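Local coordinates for 6-phosphogluconate dehydratase (Shewanella oneidensis, PDB 2GP4), which catalyses the dehydration of 6-phosphogluconate to 2-keto-3-deoxy-6-phosphogluconate in the Entner-Doudoroff pathway, and is captured here without its iron-sulfur cluster, at residues Glu255-Gln260 and Glu304-Asn309; His594-Met599 and Val606-Leu611. All coordinates share one frame; numbering follows the deposited sequence.

Contact 1 comes first along the chain and is complete before contact 2 begins. It joins the end of helix 252-256 to the start of helix 304-316, all within the N-terminal family region and buried, its centre about 13 Å from the centre of the chain. Contact 2 belongs to the C-terminal region, where the loop 594-599 meets the short helix 605-609, its centre about 23 Å from the chain centre and on the opposite side. The centres of contacts 1 and 2 lie about 33 Å apart, their nearest atoms about 19 Å; they share no helix or strand. Contact 1 is helix packing in the interior, whereas contact 2 is a local fold-back near the chain end, seated against helix 145-160.

Contact 1 (Glu255-Gln260 and Glu304-Asn309); sequences EVMGLQ and EKSIVN
Met257, a selenomethionine in this crystal, makes the main van der Waals contact with helix 304-316. Its CG sits 3.2 Å from Ser306 O, close against the helix backbone. Beyond CG the chain runs straight on (chi2 -177°) and then bends at chi3 (56°), leaving CE 3.7 Å from Ile307 CD1, with the two side chains lying alongside and pointing the same way. Just before it in the chain, Val256 rests its CG2 branch 4.0 Å from Asn309 O, about a turn along helix 304-316 from Ser306, while also touching Met373 and Ile377 of helix 372-383.

The polar link runs through water. Water 1 accepts from Asn309 ND2 at 3.1 Å and appears to bridge to Val256 O, though its 2.5 Å distance to Val256 O is too short to be trusted in detail. The amide's other end, OD1, takes the backbone N-H of His387, which should help fix its rotation. Ser306 OG is engaged with the residues leading into its helix, Asn303 N and Val301 O.

Behind the interface, Gln260 NE2 reaches back to Glu255 OE2 at 3.3 Å, and Gly258 N bonds Glu255 O at 3.2 Å. Gly258, with positive phi, ends helix 252-256 in a Schellman motif, and this capped end packs against the first turns of helix 304-316 in the largely helical N-terminal domain.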
ATOM      1  N   GLU A 255      10.880  -4.574   0.388  1.00 43.54           N
ATOM      2  CA  GLU A 255      11.624  -5.682   0.973  1.00 42.17           C
ATOM      3  C   GLU A 255      11.203  -7.033   0.386  1.00 41.03           C
ATOM      4  O   GLU A 255      12.054  -7.795  -0.070  1.00 40.93           O
ATOM      5  CB  GLU A 255      11.457  -5.682   2.496  1.00 42.25           C
ATOM      6  CG  GLU A 255      12.353  -6.659   3.239  1.00 42.28           C
ATOM      7  CD  GLU A 255      13.726  -6.097   3.566  1.00 42.30           C
ATOM      8  OE1 GLU A 255      14.649  -6.908   3.781  1.00 42.38           O
ATOM      9  OE2 GLU A 255      13.891  -4.860   3.623  1.00 42.76           O
ATOM     10  N   VAL A 256       9.900  -7.320   0.394  1.00 39.59           N
ATOM     11  CA  VAL A 256       9.373  -8.596  -0.118  1.00 38.46           C
ATOM     12  C   VAL A 256       9.480  -8.723  -1.633  1.00 37.49           C
ATOM     13  O   VAL A 256       9.558  -9.828  -2.167  1.00 37.02           O
ATOM     14  CB  VAL A 256       7.896  -8.855   0.298  1.00 38.45           C
ATOM     15  CG1 VAL A 256       7.829  -9.402   1.695  1.00 38.26           C
ATOM     16  CG2 VAL A 256       7.047  -7.595   0.151  1.00 38.65           C
HETATM   17  N   MSE A 257       9.473  -7.581  -2.311  1.00 36.55           N
HETATM   18  CA  MSE A 257       9.567  -7.529  -3.761  1.00 35.89           C
HETATM   19  C   MSE A 257      11.020  -7.497  -4.238  1.00 34.68           C
HETATM   20  O   MSE A 257      11.284  -7.430  -5.435  1.00 34.24           O
HETATM   21  CB  MSE A 257       8.799  -6.323  -4.289  1.00 35.79           C
HETATM   22  CG  MSE A 257       7.296  -6.430  -4.102  1.00 36.63           C
HETATM   23 SE   MSE A 257       6.336  -4.923  -4.871  1.00 37.57          SE
HETATM   24  CE  MSE A 257       7.008  -5.054  -6.698  1.00 37.32           C
ATOM     25  N   GLY A 258      11.951  -7.545  -3.287  1.00 33.78           N
ATOM     26  CA  GLY A 258      13.379  -7.603  -3.581  1.00 32.86           C
ATOM     27  C   GLY A 258      13.901  -6.388  -4.321  1.00 32.24           C
ATOM     28  O   GLY A 258      14.746  -6.511  -5.205  1.00 31.81           O
ATOM     29  N   LEU A 259      13.391  -5.216  -3.952  1.00 31.72           N
ATOM     30  CA  LEU A 259      13.729  -3.971  -4.634  1.00 31.43           C
ATOM     31  C   LEU A 259      14.767  -3.137  -3.883  1.00 31.09           C
ATOM     32  O   LEU A 259      15.203  -2.095  -4.363  1.00 31.08           O
ATOM     33  CB  LEU A 259      12.455  -3.161  -4.915  1.00 31.33           C
ATOM     34  CG  LEU A 259      11.912  -3.024  -6.350  1.00 31.19           C
ATOM     35  CD1 LEU A 259      12.535  -3.976  -7.362  1.00 29.97           C
ATOM     36  CD2 LEU A 259      10.392  -3.149  -6.349  1.00 30.78           C
ATOM     37  N   GLN A 260      15.152  -3.609  -2.702  1.00 30.82           N
ATOM     38  CA  GLN A 260      16.235  -3.014  -1.925  1.00 30.83           C
ATOM     39  C   GLN A 260      17.017  -4.121  -1.225  1.00 30.70           C
ATOM     40  O   GLN A 260      16.528  -5.240  -1.113  1.00 30.59           O
ATOM     41  CB  GLN A 260      15.691  -2.008  -0.906  1.00 30.72           C
ATOM     42  CG  GLN A 260      14.565  -2.542  -0.024  1.00 30.86           C
ATOM     43  CD  GLN A 260      14.009  -1.501   0.935  1.00 30.86           C
ATOM     44  OE1 GLN A 260      13.807  -0.339   0.576  1.00 29.51           O
ATOM     45  NE2 GLN A 260      13.748  -1.923   2.164  1.00 31.57           N
ATOM     46  N   GLU A 304       4.725 -10.640 -11.958  1.00 19.69           N
ATOM     47  CA  GLU A 304       3.500 -11.155 -11.354  1.00 19.68           C
ATOM     48  C   GLU A 304       3.731 -11.787  -9.978  1.00 19.51           C
ATOM     49  O   GLU A 304       2.978 -11.523  -9.038  1.00 19.31           O
ATOM     50  CB  GLU A 304       2.798 -12.139 -12.294  1.00 19.76           C
ATOM     51  CG  GLU A 304       2.448 -11.567 -13.679  1.00 20.62           C
ATOM     52  CD  GLU A 304       3.461 -11.921 -14.772  1.00 21.53           C
ATOM     53  OE1 GLU A 304       4.682 -11.890 -14.520  1.00 20.88           O
ATOM     54  OE2 GLU A 304       3.024 -12.224 -15.904  1.00 22.44           O
ATOM     55  N   LYS A 305       4.779 -12.600  -9.861  1.00 19.48           N
ATOM     56  CA  LYS A 305       5.093 -13.279  -8.603  1.00 19.47           C
ATOM     57  C   LYS A 305       5.516 -12.300  -7.510  1.00 19.31           C
ATOM     58  O   LYS A 305       5.131 -12.457  -6.344  1.00 18.89           O
ATOM     59  CB  LYS A 305       6.200 -14.312  -8.802  1.00 19.56           C
ATOM     60  CG  LYS A 305       5.793 -15.537  -9.596  1.00 20.72           C
ATOM     61  CD  LYS A 305       7.016 -16.333  -9.986  1.00 21.61           C
ATOM     62  CE  LYS A 305       6.696 -17.340 -11.072  1.00 24.14           C
ATOM     63  NZ  LYS A 305       5.987 -18.538 -10.534  1.00 25.32           N
ATOM     64  N   SER A 306       6.313 -11.299  -7.886  1.00 19.15           N
ATOM     65  CA  SER A 306       6.829 -10.344  -6.908  1.00 19.05           C
ATOM     66  C   SER A 306       5.734  -9.372  -6.467  1.00 18.60           C
ATOM     67  O   SER A 306       5.700  -8.957  -5.311  1.00 18.49           O
ATOM     68  CB  SER A 306       8.075  -9.618  -7.428  1.00 18.94           C
ATOM     69  OG  SER A 306       7.812  -8.917  -8.629  1.00 19.70           O
ATOM     70  N   ILE A 307       4.834  -9.041  -7.390  1.00 18.33           N
ATOM     71  CA  ILE A 307       3.631  -8.270  -7.070  1.00 18.19           C
ATOM     72  C   ILE A 307       2.734  -9.021  -6.082  1.00 18.05           C
ATOM     73  O   ILE A 307       2.316  -8.460  -5.059  1.00 17.86           O
ATOM     74  CB  ILE A 307       2.852  -7.863  -8.351  1.00 18.28           C
ATOM     75  CG1 ILE A 307       3.589  -6.735  -9.088  1.00 18.46           C
ATOM     76  CG2 ILE A 307       1.411  -7.442  -8.028  1.00 18.44           C
ATOM     77  CD1 ILE A 307       3.736  -5.433  -8.289  1.00 17.31           C
ATOM     78  N   VAL A 308       2.451 -10.288  -6.377  1.00 18.01           N
ATOM     79  CA  VAL A 308       1.687 -11.135  -5.456  1.00 18.10           C
ATOM     80  C   VAL A 308       2.373 -11.183  -4.079  1.00 18.09           C
ATOM     81  O   VAL A 308       1.716 -11.023  -3.054  1.00 18.19           O
ATOM     82  CB  VAL A 308       1.459 -12.558  -6.034  1.00 18.23           C
ATOM     83  CG1 VAL A 308       1.019 -13.543  -4.948  1.00 18.23           C
ATOM     84  CG2 VAL A 308       0.436 -12.518  -7.163  1.00 18.11           C
ATOM     85  N   ASN A 309       3.694 -11.370  -4.079  1.00 18.04           N
ATOM     86  CA  ASN A 309       4.499 -11.368  -2.860  1.00 18.14           C
ATOM     87  C   ASN A 309       4.289 -10.095  -2.041  1.00 18.27           C
ATOM     88  O   ASN A 309       4.184 -10.145  -0.812  1.00 18.29           O
ATOM     89  CB  ASN A 309       5.996 -11.556  -3.184  1.00 17.93           C
ATOM     90  CG  ASN A 309       6.373 -13.024  -3.478  1.00 17.91           C
ATOM     91  OD1 ASN A 309       5.521 -13.916  -3.477  1.00 15.65           O
ATOM     92  ND2 ASN A 309       7.666 -13.267  -3.725  1.00 16.43           N
TER
HETATM   93  O   HOH W   1       9.383 -10.835  -4.476  1.00 26.50           O

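Contact 2 (His594-Met599 and Val606-Leu611); sequences HSRYGM and VLRSNL
Arg608 and Arg596 come at each other from the helix and the loop, their chains crossing at a slant with the guanidinium planes only 1° apart. Arg608 runs extended through its first two torsions and bends at chi3 (-61°), which brings its guanidinium up to the carbonyl of Ser595. Arg596 is folded early, at chi2 (-69°), and its NH1 comes to 3.7 Å from Arg608 CD. The NH1 atoms of Arg596 and Arg608 are 4.1 Å apart, like charges close together, but each NH1 has an oxygen partner, Ala501 O for Arg596 and water 2 for Arg608. Arg608 NH2 bonds separately to Arg601 O.

One face of the Arg608 guanidinium carries Ser595 O, which stands over its centre, 3.8 Å from Arg608 NH2. At the edge, in plane, water 2 accepts from Arg608 NH1 at 2.8 Å and donates to Arg596 O, also at 2.8 Å. Here, in the C-terminal family region, the chain doubles back on itself: the loop after helix 579-584 folds against helix 605-609 a few residues later. Arg608 reaches from helix to loop, and its side chain is also set against Leu147 of helix 145-160, in the N-terminal region. Replacing Arg608 with an alanine would probably leave Arg601 O without its donor, Ser595 O without the guanidinium face it meets, and water 2 with one anchor fewer.

Within 606-611, Asn610 ND2 turns back to bond Val606 O at 2.9 Å, nearly straight (170°) and in the carbonyl plane.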
ATOM      1  N   HIS A 594     -15.104  24.616  -3.792  1.00 34.24           N
ATOM      2  CA  HIS A 594     -14.039  24.820  -2.808  1.00 34.00           C
ATOM      3  C   HIS A 594     -12.960  23.733  -2.806  1.00 33.38           C
ATOM      4  O   HIS A 594     -11.983  23.827  -2.062  1.00 33.45           O
ATOM      5  CB  HIS A 594     -14.631  25.011  -1.408  1.00 34.24           C
ATOM      6  CG  HIS A 594     -15.116  26.405  -1.149  1.00 35.65           C
ATOM      7  ND1 HIS A 594     -16.425  26.790  -1.353  1.00 36.41           N
ATOM      8  CD2 HIS A 594     -14.461  27.512  -0.722  1.00 36.27           C
ATOM      9  CE1 HIS A 594     -16.558  28.070  -1.053  1.00 36.75           C
ATOM     10  NE2 HIS A 594     -15.381  28.531  -0.667  1.00 37.16           N
ATOM     11  N   SER A 595     -13.142  22.710  -3.638  1.00 32.54           N
ATOM     12  CA  SER A 595     -12.140  21.664  -3.813  1.00 31.86           C
ATOM     13  C   SER A 595     -11.386  21.826  -5.131  1.00 31.25           C
ATOM     14  O   SER A 595     -10.615  20.948  -5.523  1.00 31.32           O
ATOM     15  CB  SER A 595     -12.793  20.283  -3.770  1.00 31.83           C
ATOM     16  OG  SER A 595     -13.311  19.996  -2.487  1.00 32.55           O
ATOM     17  N   ARG A 596     -11.612  22.943  -5.813  1.00 30.39           N
ATOM     18  CA  ARG A 596     -11.072  23.140  -7.153  1.00 29.82           C
ATOM     19  C   ARG A 596      -9.965  24.192  -7.207  1.00 29.58           C
ATOM     20  O   ARG A 596      -9.180  24.214  -8.158  1.00 29.39           O
ATOM     21  CB  ARG A 596     -12.194  23.484  -8.141  1.00 29.73           C
ATOM     22  CG  ARG A 596     -13.161  22.338  -8.438  1.00 29.34           C
ATOM     23  CD  ARG A 596     -12.485  21.237  -9.244  1.00 28.89           C
ATOM     24  NE  ARG A 596     -13.349  20.080  -9.484  1.00 28.62           N
ATOM     25  CZ  ARG A 596     -13.424  19.019  -8.680  1.00 28.14           C
ATOM     26  NH1 ARG A 596     -12.699  18.971  -7.569  1.00 27.89           N
ATOM     27  NH2 ARG A 596     -14.229  18.010  -8.981  1.00 27.39           N
ATOM     28  N   TYR A 597      -9.912  25.053  -6.189  1.00 29.22           N
ATOM     29  CA  TYR A 597      -8.874  26.077  -6.069  1.00 29.17           C
ATOM     30  C   TYR A 597      -8.438  26.241  -4.610  1.00 29.11           C
ATOM     31  O   TYR A 597      -9.133  25.799  -3.697  1.00 29.08           O
ATOM     32  CB  TYR A 597      -9.354  27.416  -6.653  1.00 29.26           C
ATOM     33  CG  TYR A 597     -10.211  28.242  -5.717  1.00 29.32           C
ATOM     34  CD1 TYR A 597     -11.589  28.034  -5.632  1.00 29.51           C
ATOM     35  CD2 TYR A 597      -9.643  29.232  -4.915  1.00 29.44           C
ATOM     36  CE1 TYR A 597     -12.381  28.793  -4.770  1.00 29.56           C
ATOM     37  CE2 TYR A 597     -10.422  29.992  -4.048  1.00 29.82           C
ATOM     38  CZ  TYR A 597     -11.790  29.770  -3.982  1.00 29.88           C
ATOM     39  OH  TYR A 597     -12.559  30.526  -3.124  1.00 29.80           O
ATOM     40  N   GLY A 598      -7.295  26.890  -4.401  1.00 29.03           N
ATOM     41  CA  GLY A 598      -6.738  27.077  -3.065  1.00 29.03           C
ATOM     42  C   GLY A 598      -5.751  25.981  -2.715  1.00 29.11           C
ATOM     43  O   GLY A 598      -6.015  24.808  -2.959  1.00 29.14           O
HETATM   44  N   MSE A 599      -4.612  26.369  -2.142  1.00 29.18           N
HETATM   45  CA  MSE A 599      -3.523  25.440  -1.811  1.00 29.51           C
HETATM   46  C   MSE A 599      -2.949  24.735  -3.043  1.00 28.23           C
HETATM   47  O   MSE A 599      -2.469  23.600  -2.962  1.00 28.03           O
HETATM   48  CB  MSE A 599      -3.964  24.429  -0.743  1.00 30.57           C
HETATM   49  CG  MSE A 599      -4.175  25.059   0.622  1.00 35.73           C
HETATM   50 SE   MSE A 599      -2.495  25.237   1.607  1.00 48.59          SE
HETATM   51  CE  MSE A 599      -2.693  23.636   2.716  1.00 45.20           C
ATOM     52  N   VAL A 606      -6.755  18.897 -14.237  1.00 20.33           N
ATOM     53  CA  VAL A 606      -6.645  18.013 -15.390  1.00 20.52           C
ATOM     54  C   VAL A 606      -6.233  16.592 -14.976  1.00 20.61           C
ATOM     55  O   VAL A 606      -6.734  15.602 -15.528  1.00 20.77           O
ATOM     56  CB  VAL A 606      -5.674  18.633 -16.437  1.00 20.70           C
ATOM     57  CG1 VAL A 606      -4.816  17.584 -17.149  1.00 20.86           C
ATOM     58  CG2 VAL A 606      -6.442  19.507 -17.423  1.00 20.62           C
ATOM     59  N   LEU A 607      -5.333  16.504 -13.999  1.00 20.25           N
ATOM     60  CA  LEU A 607      -4.910  15.220 -13.462  1.00 20.07           C
ATOM     61  C   LEU A 607      -5.992  14.591 -12.602  1.00 19.84           C
ATOM     62  O   LEU A 607      -6.312  13.412 -12.779  1.00 20.04           O
ATOM     63  CB  LEU A 607      -3.616  15.353 -12.652  1.00 20.14           C
ATOM     64  CG  LEU A 607      -2.284  15.553 -13.370  1.00 20.49           C
ATOM     65  CD1 LEU A 607      -1.162  15.491 -12.344  1.00 20.79           C
ATOM     66  CD2 LEU A 607      -2.063  14.516 -14.486  1.00 20.03           C
ATOM     67  N   ARG A 608      -6.540  15.376 -11.673  1.00 19.33           N
ATOM     68  CA  ARG A 608      -7.606  14.927 -10.773  1.00 19.27           C
ATOM     69  C   ARG A 608      -8.808  14.401 -11.560  1.00 19.46           C
ATOM     70  O   ARG A 608      -9.395  13.374 -11.222  1.00 19.51           O
ATOM     71  CB  ARG A 608      -8.049  16.079  -9.864  1.00 19.03           C
ATOM     72  CG  ARG A 608      -9.040  15.690  -8.773  1.00 18.73           C
ATOM     73  CD  ARG A 608      -9.697  16.912  -8.123  1.00 18.67           C
ATOM     74  NE  ARG A 608      -8.719  17.798  -7.483  1.00 17.10           N
ATOM     75  CZ  ARG A 608      -8.352  18.992  -7.952  1.00 15.78           C
ATOM     76  NH1 ARG A 608      -8.878  19.480  -9.072  1.00 13.75           N
ATOM     77  NH2 ARG A 608      -7.458  19.706  -7.284  1.00 15.50           N
ATOM     78  N   SER A 609      -9.152  15.122 -12.616  1.00 19.59           N
ATOM     79  CA  SER A 609     -10.302  14.806 -13.440  1.00 20.10           C
ATOM     80  C   SER A 609     -10.132  13.498 -14.221  1.00 20.04           C
ATOM     81  O   SER A 609     -11.123  12.886 -14.622  1.00 20.23           O
ATOM     82  CB  SER A 609     -10.557  15.956 -14.407  1.00 20.01           C
ATOM     83  OG  SER A 609     -11.779  15.770 -15.064  1.00 21.57           O
ATOM     84  N   ASN A 610      -8.881  13.086 -14.425  1.00 19.85           N
ATOM     85  CA  ASN A 610      -8.545  11.876 -15.171  1.00 19.80           C
ATOM     86  C   ASN A 610      -8.088  10.702 -14.296  1.00 19.83           C
ATOM     87  O   ASN A 610      -7.665   9.669 -14.806  1.00 19.94           O
ATOM     88  CB  ASN A 610      -7.488  12.190 -16.235  1.00 19.76           C
ATOM     89  CG  ASN A 610      -8.089  12.801 -17.492  1.00 19.92           C
ATOM     90  OD1 ASN A 610      -8.701  12.104 -18.298  1.00 20.10           O
ATOM     91  ND2 ASN A 610      -7.910  14.106 -17.665  1.00 18.88           N
ATOM     92  N   LEU A 611      -8.180  10.860 -12.980  1.00 19.93           N
ATOM     93  CA  LEU A 611      -7.846   9.778 -12.053  1.00 19.93           C
ATOM     94  C   LEU A 611      -8.780   8.586 -12.260  1.00 19.93           C
ATOM     95  O   LEU A 611     -10.004   8.738 -12.295  1.00 19.92           O
ATOM     96  CB  LEU A 611      -7.923  10.264 -10.609  1.00 19.75           C
ATOM     97  CG  LEU A 611      -6.669  10.602  -9.789  1.00 20.46           C
ATOM     98  CD1 LEU A 611      -5.399  10.838 -10.620  1.00 18.67           C
ATOM     99  CD2 LEU A 611      -6.954  11.777  -8.835  1.00 18.90           C
TER
HETATM  100  O   HOH W   2      -8.893  22.134  -9.957  1.00 13.30           O